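Local atomic coordinates of branched-chain alpha-ketoacid decarboxylase (Lactococcus lactis, PDB entry 2VBF), a protein that uses thiamine diphosphate and magnesium and probably decarboxylates branched-chain and aromatic alpha-keto acids to the corresponding aldehydes. Residues 78-83 / 107-112; 85-90 / 238-243. One frame throughout, in Å; residues are numbered along the deposited sequence.

Contact 1. Residues 78-83 / 107-112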
loop_
_atom_site.group_PDB
_atom_site.type_symbol
_atom_site.label_atom_id
_atom_site.label_comp_id
_atom_site.label_asym_id
_atom_site.label_seq_id
_atom_site.Cartn_x
_atom_site.Cartn_y
_atom_site.Cartn_z
ATOM N N MET A 78 7.428 -1.211 9.022
ATOM C CA MET A 78 8.242 -0.733 10.140
ATOM C C MET A 78 7.936 -1.492 11.419
ATOM O O MET A 78 8.858 -1.888 12.129
ATOM C CB MET A 78 8.038 0.760 10.358
ATOM C CG MET A 78 9.072 1.389 11.296
ATOM S SD MET A 78 9.184 3.203 11.208
ATOM C CE MET A 78 9.766 3.415 9.533
ATOM N N ALA A 79 6.645 -1.684 11.686
ATOM C CA ALA A 79 6.190 -2.476 12.837
ATOM C C ALA A 79 6.710 -3.923 12.780
ATOM O O ALA A 79 7.141 -4.488 13.791
ATOM C CB ALA A 79 4.673 -2.437 12.937
ATOM N N ASP A 80 6.711 -4.512 11.586
ATOM C CA ASP A 80 7.259 -5.847 11.378
ATOM C C ASP A 80 8.761 -5.899 11.754
ATOM O O ASP A 80 9.163 -6.727 12.564
ATOM C CB ASP A 80 6.982 -6.278 9.925
ATOM C CG ASP A 80 7.456 -7.672 9.598
ATOM O OD1 ASP A 80 8.649 -7.977 9.781
ATOM O OD2 ASP A 80 6.627 -8.440 9.060
ATOM N N GLY A 81 9.584 -5.005 11.199
ATOM C CA GLY A 81 10.987 -4.917 11.593
ATOM C C GLY A 81 11.200 -4.730 13.086
ATOM O O GLY A 81 12.055 -5.369 13.694
ATOM N N TYR A 82 10.409 -3.850 13.684
ATOM C CA TYR A 82 10.469 -3.632 15.128
ATOM C C TYR A 82 10.161 -4.928 15.875
ATOM O O TYR A 82 10.852 -5.263 16.840
ATOM C CB TYR A 82 9.473 -2.548 15.498
ATOM C CG TYR A 82 9.469 -2.046 16.931
ATOM C CD1 TYR A 82 10.160 -0.898 17.290
ATOM C CD2 TYR A 82 8.700 -2.671 17.904
ATOM C CE1 TYR A 82 10.116 -0.393 18.596
ATOM C CE2 TYR A 82 8.652 -2.184 19.210
ATOM C CZ TYR A 82 9.360 -1.041 19.554
ATOM O OH TYR A 82 9.295 -0.542 20.863
ATOM N N ALA A 83 9.154 -5.670 15.405
ATOM C CA ALA A 83 8.764 -6.933 16.043
ATOM C C ALA A 83 9.883 -7.963 15.973
ATOM O O ALA A 83 10.105 -8.709 16.929
ATOM C CB ALA A 83 7.484 -7.491 15.416
ATOM N N ALA A 107 0.087 -9.008 6.091
ATOM C CA ALA A 107 0.175 -10.320 5.452
ATOM C C ALA A 107 1.600 -10.882 5.555
ATOM O O ALA A 107 1.786 -12.062 5.847
ATOM C CB ALA A 107 -0.255 -10.216 3.976
ATOM N N GLY A 108 2.607 -10.036 5.341
ATOM C CA GLY A 108 4.003 -10.471 5.521
ATOM C C GLY A 108 4.346 -10.867 6.943
ATOM O O GLY A 108 5.101 -11.823 7.184
ATOM N N SER A 109 3.794 -10.127 7.897
ATOM C CA SER A 109 3.958 -10.459 9.304
ATOM C C SER A 109 3.266 -11.802 9.605
ATOM O O SER A 109 3.744 -12.567 10.431
ATOM C CB SER A 109 3.405 -9.342 10.184
ATOM O OG SER A 109 4.149 -8.150 9.995
ATOM N N TYR A 110 2.150 -12.080 8.937
ATOM C CA TYR A 110 1.487 -13.382 9.110
ATOM C C TYR A 110 2.322 -14.505 8.481
ATOM O O TYR A 110 2.577 -15.546 9.108
ATOM C CB TYR A 110 0.066 -13.368 8.520
ATOM C CG TYR A 110 -0.719 -14.590 8.936
ATOM C CD1 TYR A 110 -1.462 -14.584 10.103
ATOM C CD2 TYR A 110 -0.666 -15.768 8.194
ATOM C CE1 TYR A 110 -2.164 -15.719 10.521
ATOM C CE2 TYR A 110 -1.373 -16.901 8.593
ATOM C CZ TYR A 110 -2.114 -16.864 9.753
ATOM O OH TYR A 110 -2.808 -17.994 10.147
ATOM N N ALA A 111 2.746 -14.290 7.243
ATOM C CA ALA A 111 3.537 -15.285 6.526
ATOM C C ALA A 111 4.813 -15.675 7.291
ATOM O O ALA A 111 5.108 -16.855 7.449
ATOM C CB ALA A 111 3.872 -14.787 5.114
ATOM N N GLU A 112 5.565 -14.677 7.760
ATOM C CA GLU A 112 6.842 -14.935 8.430
ATOM C C GLU A 112 6.705 -14.921 9.954
ATOM O O GLU A 112 7.697 -14.994 10.677
ATOM C CB GLU A 112 7.908 -13.972 7.907
ATOM C CG GLU A 112 8.011 -14.085 6.358
ATOM C CD GLU A 112 9.363 -13.730 5.766
ATOM O OE1 GLU A 112 10.295 -13.361 6.512
ATOM O OE2 GLU A 112 9.466 -13.818 4.517
HETATM O O HOH W 1 7.573 -10.194 7.301
#

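Contact 2. Residues 85-90 / 238-243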
loop_
_atom_site.group_PDB
_atom_site.type_symbol
_atom_site.label_atom_id
_atom_site.label_comp_id
_atom_site.label_asym_id
_atom_site.label_seq_id
_atom_site.Cartn_x
_atom_site.Cartn_y
_atom_site.Cartn_z
ATOM N N THR A 85 12.931 -7.535 16.266
ATOM C CA THR A 85 13.974 -7.204 17.220
ATOM C C THR A 85 13.457 -7.043 18.654
ATOM O O THR A 85 14.062 -7.588 19.595
ATOM C CB THR A 85 14.730 -5.961 16.734
ATOM O OG1 THR A 85 15.519 -6.340 15.599
ATOM C CG2 THR A 85 15.659 -5.404 17.813
ATOM N N LYS A 86 12.348 -6.321 18.802
ATOM C CA LYS A 86 11.703 -6.074 20.108
ATOM C C LYS A 86 10.881 -7.271 20.582
ATOM O O LYS A 86 10.642 -7.420 21.791
ATOM C CB LYS A 86 10.807 -4.829 20.033
ATOM C CG LYS A 86 10.608 -4.097 21.371
ATOM C CD LYS A 86 11.780 -3.152 21.643
ATOM C CE LYS A 86 11.593 -2.340 22.907
ATOM N NZ LYS A 86 12.802 -1.541 23.187
ATOM N N LYS A 87 10.443 -8.106 19.630
ATOM C CA LYS A 87 9.671 -9.340 19.877
ATOM C C LYS A 87 8.179 -9.070 20.179
ATOM O O LYS A 87 7.421 -9.965 20.582
ATOM C CB LYS A 87 10.361 -10.233 20.938
ATOM C CG LYS A 87 11.846 -10.513 20.640
ATOM C CD LYS A 87 12.064 -11.119 19.250
ATOM C CE LYS A 87 13.534 -11.365 18.953
ATOM N NZ LYS A 87 13.708 -12.027 17.649
ATOM N N ALA A 88 7.776 -7.824 19.940
ATOM C CA ALA A 88 6.381 -7.410 19.873
ATOM C C ALA A 88 6.347 -6.048 19.195
ATOM O O ALA A 88 7.319 -5.305 19.264
ATOM C CB ALA A 88 5.741 -7.343 21.275
ATOM N N ALA A 89 5.236 -5.724 18.539
ATOM C CA ALA A 89 5.081 -4.399 17.928
ATOM C C ALA A 89 3.624 -3.996 17.791
ATOM O O ALA A 89 2.730 -4.829 17.859
ATOM C CB ALA A 89 5.753 -4.371 16.565
ATOM N N ALA A 90 3.405 -2.702 17.593
ATOM C CA ALA A 90 2.079 -2.162 17.303
ATOM C C ALA A 90 2.124 -0.984 16.334
ATOM O O ALA A 90 3.056 -0.157 16.339
ATOM C CB ALA A 90 1.360 -1.754 18.606
ATOM N N GLU A 238 10.813 -19.365 13.086
ATOM C CA GLU A 238 9.906 -19.382 14.240
ATOM C C GLU A 238 10.673 -19.220 15.560
ATOM O O GLU A 238 10.109 -18.773 16.563
ATOM C CB GLU A 238 9.004 -20.622 14.226
ATOM C CG GLU A 238 8.142 -20.724 12.970
ATOM C CD GLU A 238 7.187 -21.911 12.967
ATOM O OE1 GLU A 238 7.462 -22.925 13.650
ATOM O OE2 GLU A 238 6.142 -21.813 12.290
ATOM N N VAL A 239 11.958 -19.582 15.561
ATOM C CA VAL A 239 12.834 -19.259 16.694
ATOM C C VAL A 239 12.867 -17.737 16.889
ATOM O O VAL A 239 12.685 -17.241 18.005
ATOM C CB VAL A 239 14.259 -19.827 16.500
ATOM C CG1 VAL A 239 15.202 -19.308 17.586
ATOM C CG2 VAL A 239 14.216 -21.364 16.501
ATOM N N ILE A 240 13.013 -17.010 15.787
ATOM C CA ILE A 240 13.070 -15.546 15.833
ATOM C C ILE A 240 11.727 -14.970 16.300
ATOM O O ILE A 240 11.695 -14.032 17.117
ATOM C CB ILE A 240 13.519 -14.942 14.464
ATOM C CG1 ILE A 240 14.941 -15.415 14.108
ATOM C CG2 ILE A 240 13.497 -13.395 14.501
ATOM C CD1 ILE A 240 15.430 -15.080 12.701
ATOM N N SER A 241 10.631 -15.545 15.801
ATOM C CA SER A 241 9.262 -15.151 16.181
ATOM C C SER A 241 9.051 -15.081 17.698
ATOM O O SER A 241 8.416 -14.156 18.210
ATOM C CB SER A 241 8.258 -16.128 15.577
ATOM O OG SER A 241 8.390 -16.191 14.170
ATOM N N PHE A 242 9.608 -16.065 18.400
ATOM C CA PHE A 242 9.452 -16.192 19.849
ATOM C C PHE A 242 10.606 -15.591 20.653
ATOM O O PHE A 242 10.608 -15.688 21.876
ATOM C CB PHE A 242 9.295 -17.675 20.216
ATOM C CG PHE A 242 7.876 -18.141 20.195
ATOM C CD1 PHE A 242 7.101 -18.093 21.341
ATOM C CD2 PHE A 242 7.293 -18.588 19.015
ATOM C CE1 PHE A 242 5.770 -18.501 21.318
ATOM C CE2 PHE A 242 5.964 -18.998 18.988
ATOM C CZ PHE A 242 5.210 -18.962 20.135
ATOM N N GLY A 243 11.582 -14.973 19.994
ATOM C CA GLY A 243 12.755 -14.453 20.695
ATOM C C GLY A 243 13.557 -15.552 21.389
ATOM O O GLY A 243 14.080 -15.347 22.491
HETATM O O HOH W 2 8.044 -12.695 20.455
#

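Contact 1. Residues 78-83 / 107-112
Asp-80 and Ser-109 join helix 72-86 to helix 97-111 through one short hydrogen bond. Ser-109 OG donates to Asp-80 OD2 at 2.7 Å. The hydroxyl comes in on the anti side of the carboxylate and lies 29° out of its plane. CG of Asp-80 stands anti to the backbone N (chi1 -178°), which carries the carboxylate toward helix 97-111. This is the close part of the contact. The CA atoms of Asp-80 and Ser-109 are 6.0 Å apart, and Asp-80 OD2 also lies 3.4 Å from Ser-109 CA. Ser-109 OG makes a weak second bond to the carbonyl of Gly-105, one turn back in its own helix.

The other part is looser and is bridged by a water. Water 1 donates to Asp-80 OD2 at 2.7 Å and, weakly, to Gly-108 O at 3.0 Å. Gly-108 has no side chain, and Asp-80 OD2 comes no nearer than 3.9 Å to its carbonyl carbon. The touching residues are all buried, so the water probably sits within the interior too. The two helices flank neighbouring strands, 89-94 and 116-122, of the parallel sheet in the N-terminal thiamine diphosphate-binding domain. Ala-79, Ala-83 and Ser-109 all rest on Val-116.

Asp-80 OD1 is occupied elsewhere, by a salt bridge to Arg-84 and a hydrogen bond with the hydroxyl of Tyr-429. Arg-84 also pairs with Glu-112 and so bridges two acids. The buried carboxylate of Asp-80 thus has partners on both oxygens. These bonds and the arginine charge would probably favour its ionised form and keep the group from turning.

Contact 2. Residues 85-90 / 238-243
Lys-87 and Gly-243 bring the two backbones closest, with CA atoms 6.0 Å apart, and both have positive phi just past the end of a helix. The side chain of Lys-87 reaches from the end of helix 72-86 to the end of helix 237-241. Its CG lies beside the backbone N, and a bend at chi2 (-55°) turns the rest of the chain along Gly-243. Lys-87 CE packs 3.6 Å from Gly-243 CA. NZ then donates to Ile-240 O at 2.9 Å. The C=O...N angle is 129°, and the nitrogen sits 19° out of the carbonyl plane. Ile-240 CG2 is 3.4 Å from the same NZ.

Gly-243 closes helix 237-241 in a Schellman motif. Its N donates to Ile-240 O at 3.0 Å, so this carbonyl takes both a backbone and a lysine donor. Gly-243 has no side chain, and its CA lies directly against the methylene groups of Lys-87. Its positive phi also suits a glycine. The contact joins the N-terminal cofactor-binding domain to the central domain, away from the thiamine diphosphate and magnesium sites.

Lys-87 NZ has other partners too. It donates to the carbonyl of Arg-84, in the last turn of helix 72-86, and forms a salt bridge with Glu-245 at the start of helix 245-255. With an alanine in place of Lys-87, Glu-245 would probably lose this cationic mate, Ile-240 O its second donor, and a gap would be likely to open over Gly-243. A second bridge runs through water 2, which donates to Lys-87 O at 2.8 Å and to Ser-241 O at 2.7 Å. The hydroxyl of Ser-241 turns elsewhere, to the carbonyls of His-237 and Asn-113.

Both contacts use helix 72-86, and their centres are about 9 Å apart. Contact 1 is a buried contact between two helices of one domain. Contact 2 lies at the surface, where the C-terminal end of that helix meets the central domain. The chemistry differs accordingly: contact 1 rests on a carboxylate bound by a hydroxyl, contact 2 on an ammonium group bound by a main-chain carbonyl at a helix end. Each adds one bridging water. Arg-84 serves both, its side chain pairing with Asp-80 and its carbonyl accepting from Lys-87. The two also touch directly, with Ala-83 CB 3.7 Å from Ala-89 CB where the helix packs on strand 89-94.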